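Local coordinates for protein chorismate synthase (Aquifex aeolicus, PDB 1Q1L) that probably catalyses the last step of chorismate biosynthesis, eliminating phosphate from 5-enolpyruvylshikimate-3-phosphate with the help of reduced FMN, at residues A137-R140 against E141-A144; P34-E37 against E38-N41; N41-L44 against R45-Q48; K196-S200 against E201-P205. All coordinates share one frame; numbering follows the deposited sequence.

Contact 1: A137-R140 against E141-A144; sequences ASAR and ETAA
The carbonyl oxygen of Ala-139 takes two donors from Thr-142. The hydroxyl bond is the shorter, OG1 of Thr-142 standing 2.6 Å from Ala-139 O and lying in the carbonyl plane, whereas Thr-142 N, at 3.1 Å from Ala-139 O, approaches from well above that plane. With chi1 at 65°, OG1 of Thr-142 sits between its own backbone N and carbonyl carbon, which turns the hydroxyl back to the preceding turn of chain. On either side along the chain, Glu-141 N donates to Ser-138 O (3.0 Å) in a nearly straight bond of 168°, and Ala-143 N donates to Arg-140 O (3.1 Å).

CB of Ala-143 lies over one face of the Arg-140 guanidinium, off-centre, with NH2 of Arg-140 3.9 Å from this methyl. The charged end of Arg-140 is held elsewhere, by a salt bridge to Asp-62 and a hydrogen bond to Asn-86; the carboxylate of Glu-141 likewise turns away, to Thr-13 and Arg-145. CG2 of Thr-142 meets Ala-139 O at 3.5 Å.

Ser-138 is where the chain leaves helix 131-137, and the three i to i+3 backbone bonds make successive tight turns that join this helix to helix 142-157. Ala-137 at the helix end and Ser-138 just after it are both predicted to bind FMN.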
ATOM      1  N   ALA A 137      -2.414  19.375  13.321  1.00 70.62           N
ATOM      2  CA  ALA A 137      -1.237  19.729  12.532  1.00 69.28           C
ATOM      3  C   ALA A 137      -0.016  20.052  13.384  1.00 67.56           C
ATOM      4  O   ALA A 137       1.105  19.665  13.048  1.00 66.36           O
ATOM      5  CB  ALA A 137      -1.559  20.917  11.621  1.00 69.63           C
ATOM      6  N   SER A 138      -0.244  20.766  14.482  1.00 65.94           N
ATOM      7  CA  SER A 138       0.830  21.175  15.380  1.00 64.87           C
ATOM      8  C   SER A 138       1.934  20.141  15.575  1.00 63.10           C
ATOM      9  O   SER A 138       1.687  18.933  15.545  1.00 63.60           O
ATOM     10  CB  SER A 138       0.252  21.568  16.740  1.00 64.57           C
ATOM     11  OG  SER A 138      -0.437  22.805  16.648  1.00 68.02           O
ATOM     12  N   ALA A 139       3.153  20.640  15.778  1.00 59.36           N
ATOM     13  CA  ALA A 139       4.324  19.801  15.989  1.00 55.22           C
ATOM     14  C   ALA A 139       4.110  18.866  17.168  1.00 52.11           C
ATOM     15  O   ALA A 139       4.996  18.098  17.530  1.00 51.95           O
ATOM     16  CB  ALA A 139       5.548  20.670  16.226  1.00 57.43           C
ATOM     17  N   ARG A 140       2.930  18.948  17.774  1.00 48.99           N
ATOM     18  CA  ARG A 140       2.582  18.096  18.903  1.00 47.27           C
ATOM     19  C   ARG A 140       2.601  16.654  18.403  1.00 44.16           C
ATOM     20  O   ARG A 140       2.993  15.742  19.123  1.00 42.95           O
ATOM     21  CB  ARG A 140       1.178  18.440  19.398  1.00 47.25           C
ATOM     22  CG  ARG A 140       0.991  18.436  20.909  1.00 48.96           C
ATOM     23  CD  ARG A 140       1.222  17.085  21.564  1.00 48.05           C
ATOM     24  NE  ARG A 140       2.517  17.033  22.230  1.00 50.44           N
ATOM     25  CZ  ARG A 140       2.769  16.349  23.342  1.00 50.87           C
ATOM     26  NH1 ARG A 140       1.812  15.647  23.934  1.00 51.47           N
ATOM     27  NH2 ARG A 140       3.987  16.368  23.865  1.00 52.61           N
ATOM     28  N   GLU A 141       2.171  16.469  17.158  1.00 42.61           N
ATOM     29  CA  GLU A 141       2.111  15.151  16.533  1.00 42.21           C
ATOM     30  C   GLU A 141       3.481  14.493  16.413  1.00 40.55           C
ATOM     31  O   GLU A 141       3.574  13.265  16.420  1.00 39.33           O
ATOM     32  CB  GLU A 141       1.466  15.260  15.144  1.00 44.93           C
ATOM     33  CG  GLU A 141       1.029  13.934  14.507  1.00 47.72           C
ATOM     34  CD  GLU A 141       2.161  13.183  13.815  1.00 50.89           C
ATOM     35  OE1 GLU A 141       2.877  13.800  12.995  1.00 52.68           O
ATOM     36  OE2 GLU A 141       2.323  11.970  14.079  1.00 50.33           O
ATOM     37  N   THR A 142       4.542  15.296  16.311  1.00 36.92           N
ATOM     38  CA  THR A 142       5.880  14.728  16.184  1.00 35.12           C
ATOM     39  C   THR A 142       6.230  13.898  17.413  1.00 33.37           C
ATOM     40  O   THR A 142       7.080  13.012  17.345  1.00 33.59           O
ATOM     41  CB  THR A 142       6.980  15.818  15.964  1.00 34.83           C
ATOM     42  OG1 THR A 142       7.081  16.657  17.120  1.00 34.98           O
ATOM     43  CG2 THR A 142       6.655  16.673  14.749  1.00 32.77           C
ATOM     44  N   ALA A 143       5.575  14.172  18.536  1.00 31.27           N
ATOM     45  CA  ALA A 143       5.837  13.404  19.754  1.00 29.92           C
ATOM     46  C   ALA A 143       5.477  11.928  19.532  1.00 29.95           C
ATOM     47  O   ALA A 143       6.156  11.028  20.032  1.00 28.43           O
ATOM     48  CB  ALA A 143       5.032  13.968  20.914  1.00 32.34           C
ATOM     49  N   ALA A 144       4.406  11.681  18.784  1.00 28.51           N
ATOM     50  CA  ALA A 144       4.001  10.308  18.504  1.00 29.09           C
ATOM     51  C   ALA A 144       5.013   9.699  17.536  1.00 29.74           C
ATOM     52  O   ALA A 144       5.314   8.508  17.609  1.00 29.37           O
ATOM     53  CB  ALA A 144       2.598  10.282  17.890  1.00 28.21           C
TER

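Contact 2: P34-E37 against E38-N41; sequences PLSE and EEIN
The extended Glu-39 side chain brings its carboxylate to Ser-36. Its OE2 receives Ser-36 N at 2.9 Å, met on the anti side and 31° out of the carboxylate plane; OG of Ser-36 adds a weak bond to the same OE2, and CD1 of Leu-35 comes within 3.8 Å of OE2 of Glu-39. The other oxygen, OE1, is held by a salt bridge to Lys-154. The second flat group, the Asn-41 amide, lies close to the carbonyl of Glu-37: CG of Asn-41 is 3.0 Å from Glu-37 O, but ND2 is badly angled for a hydrogen bond to it, and OD1 of the amide accepts from Ala-64 N.

Ser-36 is the N-cap of helix 37-48. Its OG accepts from Glu-39 N in a weak bond (3.3 Å), and with the return bond from Ser-36 N to Glu-39 OE2 this makes a capping box. The Ser-36 hydroxyl is brought round by chi1 of 66°, which sets it between the backbone N and the carbonyl carbon. With Glu-39 cut back to an alanine, Ser-36 N is likely to lose its carboxylate acceptor and Lys-154 its ion-pair mate.

Past the cap, Asn-41 N meets Glu-37 O at 2.6 Å with a nearly straight N-H (170°). Ile-40, whose CG1 is 3.6 Å from Ser-36 O, continues inward onto Ala-147 and Val-151 of helix 142-157.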
ATOM      1  N   PRO A  34      13.661  -6.828  23.370  1.00 31.92           N
ATOM      2  CA  PRO A  34      13.462  -6.195  24.680  1.00 32.18           C
ATOM      3  C   PRO A  34      12.999  -4.756  24.456  1.00 32.54           C
ATOM      4  O   PRO A  34      13.627  -4.021  23.696  1.00 32.65           O
ATOM      5  CB  PRO A  34      14.851  -6.251  25.307  1.00 31.78           C
ATOM      6  CG  PRO A  34      15.468  -7.471  24.664  1.00 33.64           C
ATOM      7  CD  PRO A  34      15.033  -7.343  23.228  1.00 32.23           C
ATOM      8  N   LEU A  35      11.909  -4.354  25.103  1.00 33.06           N
ATOM      9  CA  LEU A  35      11.390  -2.995  24.947  1.00 33.33           C
ATOM     10  C   LEU A  35      10.750  -2.502  26.242  1.00 35.41           C
ATOM     11  O   LEU A  35       9.962  -3.214  26.859  1.00 35.57           O
ATOM     12  CB  LEU A  35      10.352  -2.947  23.818  1.00 33.58           C
ATOM     13  CG  LEU A  35       9.729  -1.585  23.469  1.00 34.15           C
ATOM     14  CD1 LEU A  35      10.797  -0.645  22.914  1.00 35.68           C
ATOM     15  CD2 LEU A  35       8.626  -1.772  22.439  1.00 34.74           C
ATOM     16  N   SER A  36      11.081  -1.277  26.639  1.00 35.05           N
ATOM     17  CA  SER A  36      10.532  -0.702  27.860  1.00 37.49           C
ATOM     18  C   SER A  36       9.978   0.692  27.603  1.00 37.81           C
ATOM     19  O   SER A  36      10.306   1.327  26.599  1.00 38.61           O
ATOM     20  CB  SER A  36      11.619  -0.611  28.931  1.00 38.17           C
ATOM     21  OG  SER A  36      12.621   0.311  28.535  1.00 38.56           O
ATOM     22  N   GLU A  37       9.134   1.168  28.510  1.00 37.02           N
ATOM     23  CA  GLU A  37       8.574   2.504  28.375  1.00 37.59           C
ATOM     24  C   GLU A  37       9.683   3.538  28.593  1.00 37.00           C
ATOM     25  O   GLU A  37       9.685   4.596  27.970  1.00 36.74           O
ATOM     26  CB  GLU A  37       7.443   2.721  29.390  1.00 38.79           C
ATOM     27  CG  GLU A  37       6.319   1.688  29.296  1.00 42.60           C
ATOM     28  CD  GLU A  37       5.112   2.031  30.154  1.00 44.22           C
ATOM     29  OE1 GLU A  37       5.289   2.261  31.370  1.00 47.58           O
ATOM     30  OE2 GLU A  37       3.983   2.062  29.615  1.00 43.77           O
ATOM     31  N   GLU A  38      10.631   3.229  29.476  1.00 37.41           N
ATOM     32  CA  GLU A  38      11.727   4.158  29.758  1.00 39.69           C
ATOM     33  C   GLU A  38      12.518   4.505  28.499  1.00 38.47           C
ATOM     34  O   GLU A  38      12.896   5.656  28.300  1.00 37.66           O
ATOM     35  CB  GLU A  38      12.664   3.581  30.823  1.00 42.37           C
ATOM     36  CG  GLU A  38      13.981   4.346  30.998  1.00 48.89           C
ATOM     37  CD  GLU A  38      13.804   5.861  31.029  1.00 52.37           C
ATOM     38  OE1 GLU A  38      12.880   6.350  31.718  1.00 55.42           O
ATOM     39  OE2 GLU A  38      14.596   6.567  30.371  1.00 54.06           O
ATOM     40  N   GLU A  39      12.773   3.507  27.658  1.00 37.47           N
ATOM     41  CA  GLU A  39      13.500   3.736  26.414  1.00 37.97           C
ATOM     42  C   GLU A  39      12.708   4.706  25.543  1.00 37.73           C
ATOM     43  O   GLU A  39      13.274   5.589  24.895  1.00 38.50           O
ATOM     44  CB  GLU A  39      13.696   2.419  25.665  1.00 40.09           C
ATOM     45  CG  GLU A  39      14.726   1.501  26.292  1.00 40.38           C
ATOM     46  CD  GLU A  39      14.673   0.093  25.733  1.00 41.22           C
ATOM     47  OE1 GLU A  39      15.754  -0.507  25.542  1.00 41.46           O
ATOM     48  OE2 GLU A  39      13.554  -0.417  25.498  1.00 43.24           O
ATOM     49  N   ILE A  40      11.392   4.540  25.535  1.00 36.26           N
ATOM     50  CA  ILE A  40      10.536   5.407  24.742  1.00 34.82           C
ATOM     51  C   ILE A  40      10.492   6.788  25.379  1.00 35.88           C
ATOM     52  O   ILE A  40      10.658   7.801  24.696  1.00 35.15           O
ATOM     53  CB  ILE A  40       9.109   4.834  24.638  1.00 33.73           C
ATOM     54  CG1 ILE A  40       9.159   3.479  23.920  1.00 33.26           C
ATOM     55  CG2 ILE A  40       8.206   5.816  23.900  1.00 31.26           C
ATOM     56  CD1 ILE A  40       7.799   2.818  23.724  1.00 33.15           C
ATOM     57  N   ASN A  41      10.284   6.825  26.691  1.00 35.89           N
ATOM     58  CA  ASN A  41      10.229   8.090  27.408  1.00 36.07           C
ATOM     59  C   ASN A  41      11.522   8.883  27.244  1.00 35.15           C
ATOM     60  O   ASN A  41      11.497  10.108  27.130  1.00 35.31           O
ATOM     61  CB  ASN A  41       9.951   7.847  28.895  1.00 39.25           C
ATOM     62  CG  ASN A  41       8.605   7.183  29.136  1.00 39.24           C
ATOM     63  OD1 ASN A  41       7.661   7.372  28.368  1.00 39.60           O
ATOM     64  ND2 ASN A  41       8.506   6.417  30.217  1.00 40.20           N
TER

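Contact 3: N41-L44 against R45-Q48; sequences NHEL and RRRQ
Asn-41 meets Arg-45 one helical turn on: its carbonyl O accepts from Arg-45 N, and its CB lies 3.5 Å from NH1 of the Arg-45 guanidinium. That guanidinium folds back along the helix, the chain bending at chi3 (-64°), and lays one face over the backbone at His-42 CA, with NH2 of Arg-45 3.5 Å from that carbon. The two side chains cross at about a right angle, and the imidazole and guanidinium planes are 33° apart, too steep for a parallel stack. NH2 of Arg-45 also has a carboxylate partner in Glu-38. Over one face of the His-42 ring, towards its rim, stands CD of Arg-46, 4.3 Å from His-42 NE2.

Glu-43 carries the salt bridge of the contact. OE1 of Glu-43 receives Arg-46 NH1 at 2.9 Å through its syn lone pair; it lies in the guanidinium plane, although the carboxylate itself is turned 76° from that plane. The two chains run side by side, pointing the same way. Both ends have further partners, since Lys-153 also pairs with Glu-43 OE1 and Glu-364 with Arg-46 NH1.

Leu-44 O accepts Gln-48 N, 3.2 Å away, and also a water whose oxygen is 2.9 Å from Leu-44 O. The same water accepts from Arg-47 NE at 2.8 Å, linking the backbone to a side chain predicted to bind NADP(+).

This last part of helix 37-48 touches two others: Glu-43 and Arg-47 pack on Val-146 of helix 142-157, while Arg-46 and Arg-47 lie against Val-361 of helix 356-379.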
ATOM      1  N   ASN A  41      10.284   6.825  26.691  1.00 35.89           N
ATOM      2  CA  ASN A  41      10.229   8.090  27.408  1.00 36.07           C
ATOM      3  C   ASN A  41      11.522   8.883  27.244  1.00 35.15           C
ATOM      4  O   ASN A  41      11.497  10.108  27.130  1.00 35.31           O
ATOM      5  CB  ASN A  41       9.951   7.847  28.895  1.00 39.25           C
ATOM      6  CG  ASN A  41       8.605   7.183  29.136  1.00 39.24           C
ATOM      7  OD1 ASN A  41       7.661   7.372  28.368  1.00 39.60           O
ATOM      8  ND2 ASN A  41       8.506   6.417  30.217  1.00 40.20           N
ATOM      9  N   HIS A  42      12.655   8.194  27.224  1.00 35.93           N
ATOM     10  CA  HIS A  42      13.922   8.895  27.064  1.00 38.46           C
ATOM     11  C   HIS A  42      13.918   9.746  25.794  1.00 37.73           C
ATOM     12  O   HIS A  42      14.376  10.888  25.806  1.00 36.22           O
ATOM     13  CB  HIS A  42      15.091   7.920  26.998  1.00 39.23           C
ATOM     14  CG  HIS A  42      16.424   8.601  26.946  1.00 44.03           C
ATOM     15  ND1 HIS A  42      17.507   8.076  26.279  1.00 45.43           N
ATOM     16  CD2 HIS A  42      16.842   9.776  27.475  1.00 45.43           C
ATOM     17  CE1 HIS A  42      18.535   8.897  26.396  1.00 45.17           C
ATOM     18  NE2 HIS A  42      18.158   9.935  27.116  1.00 45.50           N
ATOM     19  N   GLU A  43      13.403   9.192  24.697  1.00 36.65           N
ATOM     20  CA  GLU A  43      13.358   9.938  23.443  1.00 35.29           C
ATOM     21  C   GLU A  43      12.345  11.079  23.532  1.00 34.51           C
ATOM     22  O   GLU A  43      12.582  12.172  23.017  1.00 32.98           O
ATOM     23  CB  GLU A  43      13.005   9.016  22.270  1.00 35.15           C
ATOM     24  CG  GLU A  43      14.068   7.984  21.935  1.00 36.23           C
ATOM     25  CD  GLU A  43      15.415   8.603  21.595  1.00 38.79           C
ATOM     26  OE1 GLU A  43      15.439   9.659  20.931  1.00 40.95           O
ATOM     27  OE2 GLU A  43      16.454   8.024  21.979  1.00 40.87           O
ATOM     28  N   LEU A  44      11.214  10.829  24.183  1.00 34.63           N
ATOM     29  CA  LEU A  44      10.203  11.867  24.327  1.00 35.47           C
ATOM     30  C   LEU A  44      10.777  13.045  25.114  1.00 36.25           C
ATOM     31  O   LEU A  44      10.452  14.201  24.840  1.00 36.56           O
ATOM     32  CB  LEU A  44       8.961  11.312  25.035  1.00 35.48           C
ATOM     33  CG  LEU A  44       8.187  10.265  24.224  1.00 37.09           C
ATOM     34  CD1 LEU A  44       6.994   9.756  25.028  1.00 37.30           C
ATOM     35  CD2 LEU A  44       7.728  10.882  22.903  1.00 34.79           C
ATOM     36  N   ARG A  45      11.643  12.747  26.078  1.00 36.11           N
ATOM     37  CA  ARG A  45      12.260  13.792  26.892  1.00 38.07           C
ATOM     38  C   ARG A  45      13.241  14.650  26.089  1.00 36.81           C
ATOM     39  O   ARG A  45      13.328  15.859  26.294  1.00 38.27           O
ATOM     40  CB  ARG A  45      12.971  13.176  28.105  1.00 38.10           C
ATOM     41  CG  ARG A  45      12.018  12.651  29.172  1.00 40.74           C
ATOM     42  CD  ARG A  45      12.716  12.486  30.519  1.00 41.65           C
ATOM     43  NE  ARG A  45      13.782  11.490  30.483  1.00 42.94           N
ATOM     44  CZ  ARG A  45      13.589  10.174  30.546  1.00 43.06           C
ATOM     45  NH1 ARG A  45      12.362   9.681  30.659  1.00 41.92           N
ATOM     46  NH2 ARG A  45      14.627   9.352  30.490  1.00 44.39           N
ATOM     47  N   ARG A  46      13.978  14.027  25.173  1.00 35.93           N
ATOM     48  CA  ARG A  46      14.927  14.761  24.350  1.00 35.82           C
ATOM     49  C   ARG A  46      14.196  15.742  23.440  1.00 38.14           C
ATOM     50  O   ARG A  46      14.659  16.864  23.234  1.00 37.88           O
ATOM     51  CB  ARG A  46      15.767  13.799  23.508  1.00 36.24           C
ATOM     52  CG  ARG A  46      16.673  12.880  24.319  1.00 34.75           C
ATOM     53  CD  ARG A  46      17.437  11.928  23.409  1.00 34.33           C
ATOM     54  NE  ARG A  46      18.320  12.645  22.488  1.00 33.93           N
ATOM     55  CZ  ARG A  46      18.388  12.407  21.181  1.00 32.82           C
ATOM     56  NH1 ARG A  46      17.620  11.472  20.632  1.00 27.79           N
ATOM     57  NH2 ARG A  46      19.229  13.100  20.420  1.00 29.64           N
ATOM     58  N   ARG A  47      13.050  15.329  22.900  1.00 38.58           N
ATOM     59  CA  ARG A  47      12.281  16.209  22.023  1.00 40.23           C
ATOM     60  C   ARG A  47      11.734  17.402  22.809  1.00 41.92           C
ATOM     61  O   ARG A  47      11.759  18.537  22.329  1.00 40.00           O
ATOM     62  CB  ARG A  47      11.108  15.463  21.377  1.00 40.51           C
ATOM     63  CG  ARG A  47      10.409  16.269  20.278  1.00 43.43           C
ATOM     64  CD  ARG A  47       9.071  15.658  19.879  1.00 45.70           C
ATOM     65  NE  ARG A  47       8.068  15.874  20.913  1.00 48.58           N
ATOM     66  CZ  ARG A  47       7.180  16.863  20.910  1.00 49.09           C
ATOM     67  NH1 ARG A  47       7.145  17.737  19.915  1.00 48.26           N
ATOM     68  NH2 ARG A  47       6.338  16.991  21.923  1.00 50.92           N
ATOM     69  N   GLN A  48      11.231  17.142  24.013  1.00 44.27           N
ATOM     70  CA  GLN A  48      10.685  18.210  24.847  1.00 49.16           C
ATOM     71  C   GLN A  48      11.708  19.299  25.138  1.00 51.53           C
ATOM     72  O   GLN A  48      11.398  20.483  25.041  1.00 52.99           O
ATOM     73  CB  GLN A  48      10.162  17.652  26.170  1.00 49.21           C
ATOM     74  CG  GLN A  48       8.877  16.866  26.054  1.00 52.30           C
ATOM     75  CD  GLN A  48       8.293  16.512  27.407  1.00 53.12           C
ATOM     76  OE1 GLN A  48       8.913  15.799  28.200  1.00 53.72           O
ATOM     77  NE2 GLN A  48       7.097  17.014  27.682  1.00 54.11           N
TER
HETATM   78  O   HOH W   1       7.956  14.993  23.571  1.00 45.78           O

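Contact 4: K196-S200 against E201-P205; sequences KAEDS and ELRIP
OG of Ser-200 accepts two backbone N-H groups, from Leu-202 N at 3.2 Å and from Ile-204 N at 3.1 Å. The first bond closes an ST turn, directly after the type I beta turn from Ala-197 to Ser-200 by which the chain leaves helix 187-197. A chi1 of 177° puts OG opposite the Ser-200 backbone N and aims it into the loop. Were Ser-200 replaced by a valine, the N-H groups of Leu-202 and Ile-204 would probably be left without their common acceptor, and the loop less firmly curled.

Beside this, OE2 of Glu-198 and NH1 of Arg-203 form a salt bridge at 2.7 Å, OE2 lying at the guanidinium edge near its plane; as a hydrogen bond it is weakly angled. NH1 of Arg-203 also rests 3.5 Å from Ala-197 CB.

Second-shell partners fix both groups. Asp-210 binds the Ser-200 hydroxyl through OD1 and Glu-201 N through OD2, whereas Arg-46 shares Glu-198 OE2 and Ser-360 holds Arg-203 NH2. Arg-203 adopts left-handed helical backbone angles, and its CA-H points almost straight at Ala-197 O, with CA 3.2 Å from that oxygen and 176° at the hydrogen.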
ATOM      1  N   LYS A 196      28.245  15.303  22.261  1.00 38.54           N
ATOM      2  CA  LYS A 196      28.388  16.667  22.757  1.00 40.26           C
ATOM      3  C   LYS A 196      27.071  17.424  22.623  1.00 40.80           C
ATOM      4  O   LYS A 196      26.699  18.195  23.504  1.00 40.39           O
ATOM      5  CB  LYS A 196      29.514  17.401  22.015  1.00 41.84           C
ATOM      6  CG  LYS A 196      30.911  16.978  22.470  1.00 43.25           C
ATOM      7  CD  LYS A 196      32.017  17.798  21.809  1.00 48.49           C
ATOM      8  CE  LYS A 196      32.223  17.411  20.348  1.00 50.54           C
ATOM      9  NZ  LYS A 196      33.333  18.181  19.710  1.00 51.15           N
ATOM     10  N   ALA A 197      26.360  17.196  21.522  1.00 40.25           N
ATOM     11  CA  ALA A 197      25.080  17.859  21.315  1.00 40.23           C
ATOM     12  C   ALA A 197      24.159  17.557  22.494  1.00 39.94           C
ATOM     13  O   ALA A 197      23.343  18.392  22.890  1.00 38.82           O
ATOM     14  CB  ALA A 197      24.446  17.381  20.023  1.00 39.50           C
ATOM     15  N   GLU A 198      24.290  16.358  23.049  1.00 39.73           N
ATOM     16  CA  GLU A 198      23.470  15.964  24.184  1.00 41.95           C
ATOM     17  C   GLU A 198      23.804  16.799  25.415  1.00 43.47           C
ATOM     18  O   GLU A 198      23.040  16.823  26.378  1.00 43.14           O
ATOM     19  CB  GLU A 198      23.658  14.478  24.485  1.00 41.19           C
ATOM     20  CG  GLU A 198      23.138  13.580  23.380  1.00 40.91           C
ATOM     21  CD  GLU A 198      21.657  13.773  23.137  1.00 40.94           C
ATOM     22  OE1 GLU A 198      20.847  13.298  23.963  1.00 40.77           O
ATOM     23  OE2 GLU A 198      21.299  14.416  22.129  1.00 38.79           O
ATOM     24  N   ASP A 199      24.945  17.483  25.385  1.00 45.42           N
ATOM     25  CA  ASP A 199      25.343  18.331  26.505  1.00 46.96           C
ATOM     26  C   ASP A 199      25.132  19.793  26.151  1.00 47.32           C
ATOM     27  O   ASP A 199      25.647  20.689  26.818  1.00 48.28           O
ATOM     28  CB  ASP A 199      26.811  18.106  26.862  1.00 49.12           C
ATOM     29  CG  ASP A 199      27.048  16.766  27.510  1.00 50.41           C
ATOM     30  OD1 ASP A 199      26.312  16.436  28.464  1.00 53.53           O
ATOM     31  OD2 ASP A 199      27.968  16.046  27.074  1.00 52.99           O
ATOM     32  N   SER A 200      24.369  20.033  25.094  1.00 46.92           N
ATOM     33  CA  SER A 200      24.100  21.390  24.654  1.00 47.10           C
ATOM     34  C   SER A 200      22.627  21.704  24.822  1.00 48.31           C
ATOM     35  O   SER A 200      21.765  20.855  24.584  1.00 48.75           O
ATOM     36  CB  SER A 200      24.505  21.562  23.186  1.00 45.57           C
ATOM     37  OG  SER A 200      24.188  22.863  22.726  1.00 44.09           O
ATOM     38  N   GLU A 201      22.342  22.929  25.242  1.00 48.40           N
ATOM     39  CA  GLU A 201      20.969  23.360  25.442  1.00 49.00           C
ATOM     40  C   GLU A 201      20.315  23.590  24.084  1.00 47.47           C
ATOM     41  O   GLU A 201      19.098  23.738  23.989  1.00 49.63           O
ATOM     42  CB  GLU A 201      20.950  24.648  26.269  1.00 51.72           C
ATOM     43  CG  GLU A 201      19.574  25.050  26.757  1.00 58.84           C
ATOM     44  CD  GLU A 201      19.627  26.207  27.737  1.00 62.19           C
ATOM     45  OE1 GLU A 201      20.129  27.285  27.355  1.00 64.00           O
ATOM     46  OE2 GLU A 201      19.167  26.040  28.888  1.00 64.62           O
ATOM     47  N   LEU A 202      21.138  23.611  23.037  1.00 43.34           N
ATOM     48  CA  LEU A 202      20.667  23.818  21.671  1.00 41.72           C
ATOM     49  C   LEU A 202      21.094  22.651  20.780  1.00 40.96           C
ATOM     50  O   LEU A 202      20.960  22.704  19.556  1.00 41.97           O
ATOM     51  CB  LEU A 202      21.241  25.122  21.111  1.00 42.58           C
ATOM     52  CG  LEU A 202      20.845  26.423  21.821  1.00 42.96           C
ATOM     53  CD1 LEU A 202      21.797  27.530  21.409  1.00 42.03           C
ATOM     54  CD2 LEU A 202      19.403  26.790  21.480  1.00 41.95           C
ATOM     55  N   ARG A 203      21.620  21.604  21.404  1.00 38.17           N
ATOM     56  CA  ARG A 203      22.073  20.415  20.691  1.00 38.67           C
ATOM     57  C   ARG A 203      23.127  20.717  19.626  1.00 38.71           C
ATOM     58  O   ARG A 203      23.149  20.084  18.561  1.00 39.15           O
ATOM     59  CB  ARG A 203      20.885  19.678  20.057  1.00 38.11           C
ATOM     60  CG  ARG A 203      19.895  19.043  21.051  1.00 39.64           C
ATOM     61  CD  ARG A 203      19.914  17.521  20.930  1.00 40.05           C
ATOM     62  NE  ARG A 203      19.886  17.154  19.523  1.00 41.41           N
ATOM     63  CZ  ARG A 203      20.628  16.208  18.967  1.00 40.35           C
ATOM     64  NH1 ARG A 203      21.476  15.488  19.689  1.00 38.77           N
ATOM     65  NH2 ARG A 203      20.548  16.011  17.664  1.00 44.55           N
ATOM     66  N   ILE A 204      23.989  21.694  19.901  1.00 37.06           N
ATOM     67  CA  ILE A 204      25.072  22.017  18.979  1.00 37.34           C
ATOM     68  C   ILE A 204      26.279  21.189  19.427  1.00 36.36           C
ATOM     69  O   ILE A 204      26.464  20.943  20.617  1.00 37.32           O
ATOM     70  CB  ILE A 204      25.422  23.528  18.987  1.00 38.39           C
ATOM     71  CG1 ILE A 204      25.591  24.024  20.422  1.00 40.52           C
ATOM     72  CG2 ILE A 204      24.343  24.314  18.260  1.00 37.85           C
ATOM     73  CD1 ILE A 204      25.994  25.490  20.511  1.00 43.34           C
ATOM     74  N   PRO A 205      27.104  20.733  18.474  1.00 35.84           N
ATOM     75  CA  PRO A 205      28.296  19.920  18.728  1.00 37.66           C
ATOM     76  C   PRO A 205      29.360  20.521  19.657  1.00 40.25           C
ATOM     77  O   PRO A 205      30.268  19.817  20.085  1.00 41.56           O
ATOM     78  CB  PRO A 205      28.850  19.681  17.324  1.00 37.76           C
ATOM     79  CG  PRO A 205      27.662  19.796  16.455  1.00 35.21           C
ATOM     80  CD  PRO A 205      26.944  20.968  17.033  1.00 35.51           C
TER

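Overall arrangement
Contacts 2 and 3 are successive parts of helix 37-48: they share Asn-41, their centres lie 11 Å apart, and Glu-38 OE2 joins Arg-45 NH2 in a 2.8 Å salt bridge. The far end of this helix meets both other contacts. Towards contact 1, Leu-44 CD2 packs 3.3 Å from Ala-143 O, and Arg-47 NH2 comes 3.1 Å from Arg-140 NH2; Asp-62 forms a salt bridge with Arg-140 and a long, weak ion pair with Arg-47. Towards contact 4, Arg-46 NH2 reaches Glu-198 OE2 at 3.0 Å. Contacts 1 and 4 do not touch, their centres being 22 Å apart. Arg-47, predicted to bind NADP(+), lies about 9 Å from Ser-138 of the predicted FMN site, side chain to side chain.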